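Local coordinates for glutathione S-transferase family protein (Populus trichocarpa, PDB 5F06) that probably catalyses the conjugation of glutathione to halide-bearing electrophiles as a plant Phi-class glutathione transferase, and binds glutathione, at residues Ala93-Val98 with Tyr156-Phe161; Asp160-Ala165 with Ser199-Phe204; Ile73-Lys78 with Asp83-Glu88; Lys150-Lys155 with Arg188-Ala193. All blocks are in the same frame, centred on the assembly; numbering follows the deposited sequence. Where two conformers were deposited one is given.

Contact 1 (Ala93-Val98 with Tyr156-Phe161); sequences AASVKV and YLAGDF
Ser95 and Ala158 mark the closest approach of the two backbones, with 5.2 Å between their CA atoms. Segment 93-98 is regular helix, while 156-161 is a loop that curls back on itself: Tyr156 N bonds to Gly159 O at 3.0 Å. Gly159 has backbone angles at which any CB would jam against the carbonyl oxygen of Ala158 and run into the ring of Phe161, so the turn depends on its glycine.

The polar tie is one bond, from Ser95 OG to Ala158 O at 2.7 Å. With OG anti to its own backbone N (chi1 -174°), the hydroxyl leans off the helix toward the loop. It meets the oxygen from the side, at a C=O...donor angle of 117°, and somewhat tilted from the carbonyl plane. Ala158 CB lies 3.6 Å from Ser95 OG, and its apolar neighbour is Val96 CG2 at 4.0 Å. That same methyl comes in at the edge of the Phe161 ring, near its plane, 3.8 Å from CE1. One branch of Val96 thus serves both loop residues.

All this belongs to the all-helical C-terminal domain of the glutathione transferase fold. From the loop, Leu157 packs on Trp194 of helix 189-198 and on Tyr147 and Leu151 of helix 130-153, and Phe161 makes a cation-pi contact with Arg86. On the helix 90-120 side, Ala94 and Lys97 meet the second subunit, where Lys97 NZ bonds Ser71 OG of that chain.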
# COMPACT_ATOMS: atom_id res chain seq x y z
N ALA A 93 -5.04 -2.93 -16.73
CA ALA A 93 -4.58 -1.89 -15.82
C ALA A 93 -5.25 -2.01 -14.46
O ALA A 93 -4.63 -1.75 -13.42
CB ALA A 93 -4.83 -0.51 -16.42
N ALA A 94 -6.51 -2.42 -14.46
CA ALA A 94 -7.26 -2.57 -13.22
C ALA A 94 -6.71 -3.73 -12.40
O ALA A 94 -6.54 -3.62 -11.19
CB ALA A 94 -8.73 -2.79 -13.52
N SER A 95 -6.43 -4.84 -13.07
CA SER A 95 -5.88 -6.02 -12.41
C SER A 95 -4.52 -5.72 -11.78
O SER A 95 -4.20 -6.21 -10.70
CB SER A 95 -5.75 -7.17 -13.40
OG SER A 95 -5.36 -8.36 -12.75
N VAL A 96 -3.72 -4.91 -12.46
CA VAL A 96 -2.43 -4.51 -11.92
C VAL A 96 -2.65 -3.76 -10.60
O VAL A 96 -1.95 -4.02 -9.63
CB VAL A 96 -1.63 -3.63 -12.91
CG1 VAL A 96 -0.39 -3.00 -12.24
CG2 VAL A 96 -1.22 -4.45 -14.12
N LYS A 97 -3.64 -2.87 -10.56
CA LYS A 97 -3.94 -2.13 -9.34
C LYS A 97 -4.31 -3.07 -8.20
O LYS A 97 -3.93 -2.84 -7.04
CB LYS A 97 -5.08 -1.13 -9.58
CG LYS A 97 -4.71 0.04 -10.48
CD LYS A 97 -5.84 1.06 -10.59
CE LYS A 97 -5.40 2.28 -11.38
NZ LYS A 97 -4.18 2.91 -10.79
N VAL A 98 -5.05 -4.13 -8.51
CA VAL A 98 -5.44 -5.10 -7.51
C VAL A 98 -4.21 -5.74 -6.88
O VAL A 98 -4.06 -5.76 -5.66
CB VAL A 98 -6.36 -6.19 -8.10
CG1 VAL A 98 -6.59 -7.32 -7.09
CG2 VAL A 98 -7.69 -5.59 -8.53
N TYR A 156 1.68 -14.48 -14.75
CA TYR A 156 2.10 -13.52 -13.74
C TYR A 156 0.90 -13.19 -12.85
O TYR A 156 -0.18 -13.73 -13.05
CB TYR A 156 2.69 -12.27 -14.42
CG TYR A 156 3.83 -12.61 -15.35
CD1 TYR A 156 5.13 -12.73 -14.88
CD2 TYR A 156 3.61 -12.83 -16.71
CE1 TYR A 156 6.18 -13.06 -15.73
CE2 TYR A 156 4.65 -13.16 -17.56
CZ TYR A 156 5.93 -13.27 -17.07
OH TYR A 156 6.97 -13.60 -17.91
N LEU A 157 1.09 -12.34 -11.85
CA LEU A 157 0.05 -12.13 -10.84
C LEU A 157 -1.20 -11.44 -11.38
O LEU A 157 -2.31 -11.81 -11.01
CB LEU A 157 0.61 -11.33 -9.67
CG LEU A 157 1.61 -12.04 -8.74
CD1 LEU A 157 2.19 -11.05 -7.75
CD2 LEU A 157 0.99 -13.22 -8.00
N ALA A 158 -1.03 -10.45 -12.25
CA ALA A 158 -2.17 -9.66 -12.72
C ALA A 158 -2.77 -10.20 -14.02
O ALA A 158 -3.80 -9.71 -14.47
CB ALA A 158 -1.76 -8.20 -12.91
N GLY A 159 -2.11 -11.19 -14.61
CA GLY A 159 -2.51 -11.72 -15.90
C GLY A 159 -1.35 -12.39 -16.61
O GLY A 159 -0.31 -12.65 -15.99
N ASP A 160 -1.51 -12.66 -17.90
CA ASP A 160 -0.47 -13.30 -18.70
C ASP A 160 0.51 -12.26 -19.25
O ASP A 160 0.93 -12.33 -20.41
CB ASP A 160 -1.09 -14.11 -19.84
CG ASP A 160 -1.80 -15.37 -19.34
OD1 ASP A 160 -1.25 -16.05 -18.45
OD2 ASP A 160 -2.91 -15.66 -19.83
N PHE A 161 0.86 -11.29 -18.41
CA PHE A 161 1.83 -10.26 -18.75
C PHE A 161 2.57 -9.83 -17.49
O PHE A 161 1.97 -9.75 -16.41
CB PHE A 161 1.15 -9.05 -19.38
CG PHE A 161 -0.01 -8.53 -18.58
CD1 PHE A 161 0.19 -7.61 -17.56
CD2 PHE A 161 -1.30 -8.98 -18.83
CE1 PHE A 161 -0.87 -7.14 -16.82
CE2 PHE A 161 -2.36 -8.51 -18.08
CZ PHE A 161 -2.15 -7.59 -17.08

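Contact 2 (Asp160-Ala165 with Ser199-Phe204)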
# COMPACT_ATOMS: atom_id res chain seq x y z
N ASP A 160 -1.51 -12.66 -17.90
CA ASP A 160 -0.47 -13.30 -18.70
C ASP A 160 0.51 -12.26 -19.25
O ASP A 160 0.93 -12.33 -20.41
CB ASP A 160 -1.09 -14.11 -19.84
CG ASP A 160 -1.80 -15.37 -19.34
OD1 ASP A 160 -1.25 -16.05 -18.45
OD2 ASP A 160 -2.91 -15.66 -19.83
N PHE A 161 0.86 -11.29 -18.41
CA PHE A 161 1.83 -10.26 -18.75
C PHE A 161 2.57 -9.83 -17.49
O PHE A 161 1.97 -9.75 -16.41
CB PHE A 161 1.15 -9.05 -19.38
CG PHE A 161 -0.01 -8.53 -18.58
CD1 PHE A 161 0.19 -7.61 -17.56
CD2 PHE A 161 -1.30 -8.98 -18.83
CE1 PHE A 161 -0.87 -7.14 -16.82
CE2 PHE A 161 -2.36 -8.51 -18.08
CZ PHE A 161 -2.15 -7.59 -17.08
N TYR A 162 3.86 -9.57 -17.61
CA TYR A 162 4.62 -8.98 -16.52
C TYR A 162 4.08 -7.58 -16.25
O TYR A 162 3.72 -6.86 -17.19
CB TYR A 162 6.11 -8.93 -16.87
CG TYR A 162 7.00 -8.41 -15.78
CD1 TYR A 162 7.27 -9.16 -14.65
CD2 TYR A 162 7.61 -7.16 -15.89
CE1 TYR A 162 8.10 -8.69 -13.65
CE2 TYR A 162 8.44 -6.68 -14.90
CZ TYR A 162 8.69 -7.45 -13.79
OH TYR A 162 9.52 -6.96 -12.80
N SER A 163 4.01 -7.19 -14.98
CA SER A 163 3.52 -5.86 -14.63
C SER A 163 4.19 -5.30 -13.37
O SER A 163 5.02 -5.96 -12.74
CB SER A 163 2.01 -5.88 -14.43
OG SER A 163 1.68 -6.33 -13.13
N LEU A 164 3.81 -4.08 -13.01
CA LEU A 164 4.31 -3.42 -11.81
C LEU A 164 4.03 -4.26 -10.56
O LEU A 164 4.79 -4.21 -9.59
CB LEU A 164 3.69 -2.03 -11.68
CG LEU A 164 4.28 -1.14 -10.58
CD1 LEU A 164 5.71 -0.74 -10.92
CD2 LEU A 164 3.40 0.08 -10.39
N ALA A 165 2.93 -5.01 -10.59
CA ALA A 165 2.56 -5.89 -9.48
C ALA A 165 3.67 -6.89 -9.17
O ALA A 165 4.09 -7.02 -8.02
CB ALA A 165 1.26 -6.62 -9.79
N SER A 199 12.89 -12.82 -11.73
CA SER A 199 14.21 -12.49 -11.18
C SER A 199 15.34 -12.63 -12.22
O SER A 199 16.47 -12.21 -11.95
CB SER A 199 14.51 -13.37 -9.96
OG SER A 199 14.65 -14.74 -10.30
N SER A 200 15.03 -13.19 -13.39
CA SER A 200 16.02 -13.34 -14.45
C SER A 200 15.83 -12.32 -15.57
O SER A 200 16.55 -12.35 -16.56
CB SER A 200 15.99 -14.76 -15.03
OG SER A 200 14.76 -15.02 -15.70
N ARG A 201 14.87 -11.41 -15.41
CA ARG A 201 14.68 -10.35 -16.39
C ARG A 201 15.92 -9.45 -16.40
O ARG A 201 16.49 -9.19 -15.35
CB ARG A 201 13.44 -9.53 -16.07
CG ARG A 201 12.13 -10.31 -16.18
CD ARG A 201 10.94 -9.45 -15.81
NE ARG A 201 10.76 -8.30 -16.71
CZ ARG A 201 10.06 -8.32 -17.84
NH1 ARG A 201 9.44 -9.42 -18.24
NH2 ARG A 201 9.96 -7.21 -18.57
N PRO A 202 16.34 -8.99 -17.60
CA PRO A 202 17.52 -8.13 -17.70
C PRO A 202 17.48 -6.92 -16.78
O PRO A 202 18.50 -6.55 -16.20
CB PRO A 202 17.51 -7.70 -19.17
CG PRO A 202 16.82 -8.80 -19.88
CD PRO A 202 15.78 -9.31 -18.93
N ALA A 203 16.30 -6.32 -16.63
CA ALA A 203 16.14 -5.11 -15.85
C ALA A 203 16.39 -5.33 -14.36
O ALA A 203 16.70 -4.38 -13.64
CB ALA A 203 14.75 -4.53 -16.06
N PHE A 204 16.25 -6.57 -13.89
CA PHE A 204 16.53 -6.85 -12.48
C PHE A 204 17.93 -7.40 -12.29
O PHE A 204 18.53 -7.24 -11.22
CB PHE A 204 15.52 -7.84 -11.88
CG PHE A 204 15.76 -8.11 -10.42
CD1 PHE A 204 15.52 -7.13 -9.47
CD2 PHE A 204 16.26 -9.33 -10.00
CE1 PHE A 204 15.76 -7.36 -8.13
CE2 PHE A 204 16.50 -9.57 -8.66
CZ PHE A 204 16.25 -8.59 -7.73
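Arg201 NE makes a salt bridge with Glu22 OE2 of helix 11-22, and the guanidinium it belongs to lies over one face of the Tyr162 ring, with NE 3.4 Å from Tyr162 CE2. The guanidinium is stacked flat on that ring, the planes only 9° apart and the centres separated by 3.8 Å. The overlap is offset, with Arg201 CZ sitting 3.3 Å from Tyr162 CD2 while NH1 reaches back over CG and CB. A bend at chi3 (63°) lays the side chain down, so that CD also faces the ring as a CH-pi contact, 3.6 Å from the Tyr162 centroid and 11° off its normal. The pair is therefore cation-pi at the charged end and CH-pi nearer the chain.

Tyr162 stands just before the short helix 164-167. Ser163 OG caps Ala165 N at 3.1 Å, and Ser163 N bonds Asp166 OD2, which is half of the N-capping box known from glutathione transferases. On the other side Arg201 is itself the N-cap residue of helix 202-210, where Phe204 N bonds Arg201 O at 3.0 Å. An alanine in place of Tyr162 removes one of the guanidinium's two aromatic partners, and the group would probably be less firmly held in its rotation, with Tyr82 and Glu22 left. Tyr82 is the other cation-pi partner of Arg201, and its OH bonds Tyr162 O.

Contact 3 (Ile73-Lys78 with Asp83-Glu88)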
# COMPACT_ATOMS: atom_id res chain seq x y z
N ILE A 73 6.80 7.06 -12.20
CA ILE A 73 7.64 6.77 -13.36
C ILE A 73 6.88 5.96 -14.40
O ILE A 73 6.91 6.27 -15.59
CB ILE A 73 8.92 6.01 -12.92
CG1 ILE A 73 9.81 6.94 -12.10
CG2 ILE A 73 9.68 5.48 -14.13
CD1 ILE A 73 10.95 6.22 -11.39
N ALA A 74 6.17 4.93 -13.95
CA ALA A 74 5.42 4.06 -14.85
C ALA A 74 4.32 4.82 -15.59
O ALA A 74 4.07 4.57 -16.77
CB ALA A 74 4.83 2.89 -14.08
N GLU A 75 3.67 5.75 -14.90
CA GLU A 75 2.60 6.53 -15.50
C GLU A 75 3.14 7.61 -16.44
O GLU A 75 2.62 7.81 -17.53
CB GLU A 75 1.73 7.16 -14.41
CG GLU A 75 0.69 8.16 -14.90
CD GLU A 75 -0.31 7.54 -15.86
OE1 GLU A 75 -0.72 8.22 -16.82
OE2 GLU A 75 -0.69 6.36 -15.65
N LYS A 76 4.20 8.29 -16.01
CA LYS A 76 4.70 9.44 -16.75
C LYS A 76 5.33 9.03 -18.08
O LYS A 76 5.18 9.73 -19.08
CB LYS A 76 5.73 10.21 -15.92
CG LYS A 76 6.39 11.35 -16.68
CD LYS A 76 7.11 12.31 -15.75
CE LYS A 76 7.82 13.40 -16.53
NZ LYS A 76 8.19 14.53 -15.64
N PHE A 77 6.03 7.91 -18.09
CA PHE A 77 6.73 7.46 -19.29
C PHE A 77 5.99 6.32 -19.98
O PHE A 77 6.59 5.34 -20.42
CB PHE A 77 8.16 7.07 -18.92
CG PHE A 77 8.94 8.21 -18.35
CD1 PHE A 77 9.45 9.20 -19.18
CD2 PHE A 77 9.14 8.32 -16.99
CE1 PHE A 77 10.15 10.26 -18.66
CE2 PHE A 77 9.85 9.39 -16.46
CZ PHE A 77 10.35 10.36 -17.30
N LYS A 78 4.68 6.48 -20.07
CA LYS A 78 3.82 5.57 -20.83
C LYS A 78 4.22 5.53 -22.30
O LYS A 78 4.39 6.56 -22.94
CB LYS A 78 2.35 5.98 -20.68
CG LYS A 78 2.06 7.46 -20.92
CD LYS A 78 0.68 7.85 -20.38
CE LYS A 78 -0.44 7.39 -21.30
NZ LYS A 78 -1.78 7.84 -20.81
N ASP A 83 5.72 -1.92 -20.80
CA ASP A 83 4.37 -1.51 -20.43
C ASP A 83 3.98 -2.04 -19.04
O ASP A 83 3.29 -3.05 -18.93
CB ASP A 83 3.39 -2.01 -21.49
CG ASP A 83 1.96 -1.55 -21.25
OD1 ASP A 83 1.74 -0.67 -20.40
OD2 ASP A 83 1.06 -2.08 -21.94
N LEU A 84 4.42 -1.34 -18.00
CA LEU A 84 4.31 -1.85 -16.63
C LEU A 84 2.90 -1.73 -16.02
O LEU A 84 2.53 -2.57 -15.20
CB LEU A 84 5.29 -1.11 -15.71
CG LEU A 84 6.77 -1.50 -15.80
CD1 LEU A 84 7.63 -0.55 -14.98
CD2 LEU A 84 6.98 -2.94 -15.32
N ILE A 85 2.14 -0.71 -16.41
CA ILE A 85 0.81 -0.50 -15.82
C ILE A 85 -0.32 -0.59 -16.86
O ILE A 85 -1.47 -0.31 -16.55
CB ILE A 85 0.73 0.86 -15.09
CG1 ILE A 85 1.01 2.03 -16.03
CG2 ILE A 85 1.71 0.86 -13.91
CD1 ILE A 85 0.69 3.39 -15.43
N ARG A 86 0.03 -1.02 -18.07
CA ARG A 86 -0.95 -1.42 -19.08
C ARG A 86 -1.81 -0.25 -19.57
O ARG A 86 -3.03 -0.24 -19.42
CB ARG A 86 -1.83 -2.55 -18.53
CG ARG A 86 -1.06 -3.62 -17.74
CD ARG A 86 0.16 -4.14 -18.49
NE ARG A 86 -0.20 -4.92 -19.67
CZ ARG A 86 0.69 -5.44 -20.52
NH1 ARG A 86 1.99 -5.25 -20.33
NH2 ARG A 86 0.27 -6.14 -21.56
N HIS A 87 -1.15 0.73 -20.19
CA HIS A 87 -1.79 1.99 -20.55
C HIS A 87 -2.75 1.93 -21.74
O HIS A 87 -3.35 2.95 -22.10
CB HIS A 87 -0.72 3.05 -20.84
CG HIS A 87 0.07 2.78 -22.08
ND1 HIS A 87 1.15 1.93 -22.11
CD2 HIS A 87 -0.07 3.26 -23.34
CE1 HIS A 87 1.65 1.89 -23.34
NE2 HIS A 87 0.92 2.69 -24.10
N GLU A 88 -2.90 0.77 -22.37
CA GLU A 88 -3.80 0.65 -23.52
C GLU A 88 -4.79 -0.51 -23.36
O GLU A 88 -5.41 -0.95 -24.33
CB GLU A 88 -3.00 0.50 -24.82
CG GLU A 88 -1.83 -0.48 -24.75
CD GLU A 88 -0.98 -0.47 -26.03
OE1 GLU A 88 -1.19 0.42 -26.88
OE2 GLU A 88 -0.11 -1.35 -26.17
O HOH W 1 4.71 1.93 -17.68
O HOH W 2 -3.37 5.77 -21.38
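The linker between the thioredoxin-like N-terminal domain and the helical C-terminal domain of the glutathione transferase fold passes through segment 83-88, and here Leu84 and Ile85 settle on Ala74 of helix 66-76. Ala74 CB meets Ile85 CG2 at 3.7 Å and, less closely, Leu84 CB at 4.3 Å. The Ile85 side chain crosses that of Glu75 at about a right angle, with CD1 at the crossing. The Glu75 chain bends at chi2 (61°), which folds the carboxylate over the methyl, OE2 standing 3.3 Å from Ile85 CD1. A glycine at Ile85 takes away the methyls that meet Ala74 CB and Glu75, and would probably open a gap against helix 66-76 and let the Glu75 carboxylate turn.

Asp83 holds the turn in shape. Its OD1 takes a bond from His87 N at 3.2 Å with the syn lone pair, and also receives weak bonds from Arg86 N and His87 ND1. The imidazole, weakly held by that last bond, presents one face to Lys78 CB, 4.2 Å from His87 CG; Glu88 CG covers the opposite face. Leu84 O takes a backbone bond from Leu164 N of helix 164-167, and Leu84 N gives a weak one to a water that donates to Ala74 O at 2.9 Å. A second water spans the outer end, accepting from Lys78 NZ at 2.7 Å and donating to His87 O at 2.9 Å.

Contact 4 (Lys150-Lys155 with Arg188-Ala193); sequences KLSSTK and RPHVKA
Ser152 sits over one face of the His190 imidazole. Its OG stands above the middle of the ring, 3.1 Å from His190 ND1, and Ser152 CB adds a CH-pi contact, 3.9 Å from the ring centroid and 9° off the normal. Beside this pair the carbonyl of Leu151 approaches the ring obliquely, with Leu151 O 3.6 Å from His190 CD2. The backbones come nearest at Leu151 and His190, 5.9 Å between CA atoms, and the CB atoms of the two touch at 4.0 Å. Leu151 CD1 also meets Val191, 4.3 Å from Val191 CG2. His190 has CG anti to its carbonyl carbon (chi1 -69°), which swings the ring toward Ser152.

The two segments belong to two helices of the helical C-terminal domain: 150-155 takes in the C-terminal part of helix 130-153 and the chain that follows, and 188-193 opens helix 189-198, with Arg188 as its N-cap residue. Glu148 positions both sides: its carboxylate takes His190 ND1 on OE2 and Val191 N on OE1, a helix-start N-H, while its backbone O bonds Ser152 OG. This acid is likely to stabilise any positive charge on the imidazole. Farther out, Arg188 NE makes a salt bridge to Asp145 on the same helix as Glu148. Within 150-155, Lys150 NZ bonds Thr154 OG1 at 2.8 Å.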
# COMPACT_ATOMS: atom_id res chain seq x y z
N LYS A 150 -3.20 -18.65 -8.26
CA LYS A 150 -3.29 -17.61 -9.27
C LYS A 150 -2.30 -17.87 -10.41
O LYS A 150 -2.65 -17.80 -11.58
CB LYS A 150 -3.03 -16.22 -8.65
CG LYS A 150 -3.25 -15.04 -9.61
CD LYS A 150 -4.70 -14.94 -10.06
CE LYS A 150 -4.95 -13.71 -10.94
NZ LYS A 150 -4.20 -13.77 -12.23
N LEU A 151 -1.06 -18.19 -10.05
CA LEU A 151 -0.01 -18.41 -11.03
C LEU A 151 -0.16 -19.73 -11.77
O LEU A 151 0.58 -20.00 -12.72
CB LEU A 151 1.36 -18.34 -10.35
CG LEU A 151 1.73 -16.96 -9.80
CD1 LEU A 151 2.99 -17.06 -8.95
CD2 LEU A 151 1.93 -15.96 -10.94
N SER A 152 -1.10 -20.56 -11.33
CA SER A 152 -1.48 -21.76 -12.07
C SER A 152 -2.42 -21.39 -13.21
O SER A 152 -2.54 -22.11 -14.19
CB SER A 152 -2.13 -22.79 -11.15
OG SER A 152 -1.22 -23.26 -10.17
N SER A 153 -3.09 -20.24 -13.06
CA SER A 153 -4.06 -19.76 -14.04
C SER A 153 -3.43 -18.81 -15.06
O SER A 153 -3.73 -18.87 -16.25
CB SER A 153 -5.22 -19.07 -13.32
OG SER A 153 -5.91 -18.18 -14.20
N THR A 154 -2.57 -17.92 -14.57
CA THR A 154 -1.93 -16.90 -15.41
C THR A 154 -0.42 -16.91 -15.19
O THR A 154 0.05 -17.32 -14.13
CB THR A 154 -2.49 -15.49 -15.11
OG1 THR A 154 -2.34 -15.18 -13.72
CG2 THR A 154 -3.97 -15.40 -15.48
N LYS A 155 0.33 -16.45 -16.19
CA LYS A 155 1.79 -16.47 -16.12
C LYS A 155 2.33 -15.62 -14.98
O LYS A 155 3.31 -15.98 -14.33
CB LYS A 155 2.39 -15.99 -17.44
CG LYS A 155 2.36 -17.01 -18.57
CD LYS A 155 3.25 -16.60 -19.74
CE LYS A 155 4.72 -16.51 -19.35
NZ LYS A 155 5.20 -17.73 -18.63
N ARG A 188 6.66 -24.42 -3.61
CA ARG A 188 5.45 -24.15 -4.38
C ARG A 188 5.82 -23.98 -5.86
O ARG A 188 6.37 -22.95 -6.24
CB ARG A 188 4.75 -22.90 -3.85
CG ARG A 188 4.17 -23.10 -2.46
CD ARG A 188 3.82 -21.79 -1.77
NE ARG A 188 3.14 -22.03 -0.50
CZ ARG A 188 3.74 -22.35 0.64
NH1 ARG A 188 5.06 -22.49 0.70
NH2 ARG A 188 3.01 -22.54 1.73
N PRO A 189 5.54 -25.01 -6.69
CA PRO A 189 6.14 -25.05 -8.03
C PRO A 189 5.84 -23.84 -8.92
O PRO A 189 6.75 -23.35 -9.58
CB PRO A 189 5.54 -26.32 -8.65
CG PRO A 189 4.36 -26.67 -7.81
CD PRO A 189 4.69 -26.18 -6.43
N HIS A 190 4.60 -23.36 -8.93
CA HIS A 190 4.25 -22.23 -9.79
C HIS A 190 4.88 -20.94 -9.28
O HIS A 190 5.33 -20.12 -10.08
CB HIS A 190 2.73 -22.08 -9.91
CG HIS A 190 2.09 -23.19 -10.69
ND1 HIS A 190 1.63 -24.35 -10.11
CD2 HIS A 190 1.84 -23.31 -12.02
CE1 HIS A 190 1.11 -25.13 -11.04
NE2 HIS A 190 1.23 -24.53 -12.21
N VAL A 191 4.91 -20.76 -7.96
CA VAL A 191 5.57 -19.61 -7.35
C VAL A 191 7.07 -19.64 -7.66
O VAL A 191 7.66 -18.61 -7.99
CB VAL A 191 5.35 -19.57 -5.82
CG1 VAL A 191 6.15 -18.44 -5.17
CG2 VAL A 191 3.87 -19.41 -5.51
N LYS A 192 7.68 -20.82 -7.55
CA LYS A 192 9.11 -20.97 -7.81
C LYS A 192 9.46 -20.60 -9.25
O LYS A 192 10.41 -19.86 -9.50
CB LYS A 192 9.55 -22.41 -7.52
CG LYS A 192 11.02 -22.70 -7.81
CD LYS A 192 11.40 -24.11 -7.37
CE LYS A 192 12.87 -24.41 -7.59
NZ LYS A 192 13.22 -24.53 -9.03
N ALA A 193 8.69 -21.12 -10.20
CA ALA A 193 8.94 -20.85 -11.61
C ALA A 193 8.72 -19.37 -11.92
O ALA A 193 9.48 -18.76 -12.67
CB ALA A 193 8.05 -21.72 -12.47

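None of the four is wholly buried. Contacts 1 and 2 have no exposed residue among those that touch, whereas contacts 3 and 4 each pair a buried apolar side with an exposed histidine. Contacts 1 and 2 follow each other along one loop, sharing Asp160 and Phe161, with a serine hydroxyl and small apolar groups in contact 1 and a flat cation-pi stack in contact 2. Contact 3 abuts both through Arg86 and Leu84, but adds waters and packs the interdomain linker on a helix of the N-terminal domain, while the others lie within the C-terminal domain. Contact 4, about 25 Å from contact 3 between centres, reaches contact 1 through the bond of Asp160 OD1 with Lys155 N.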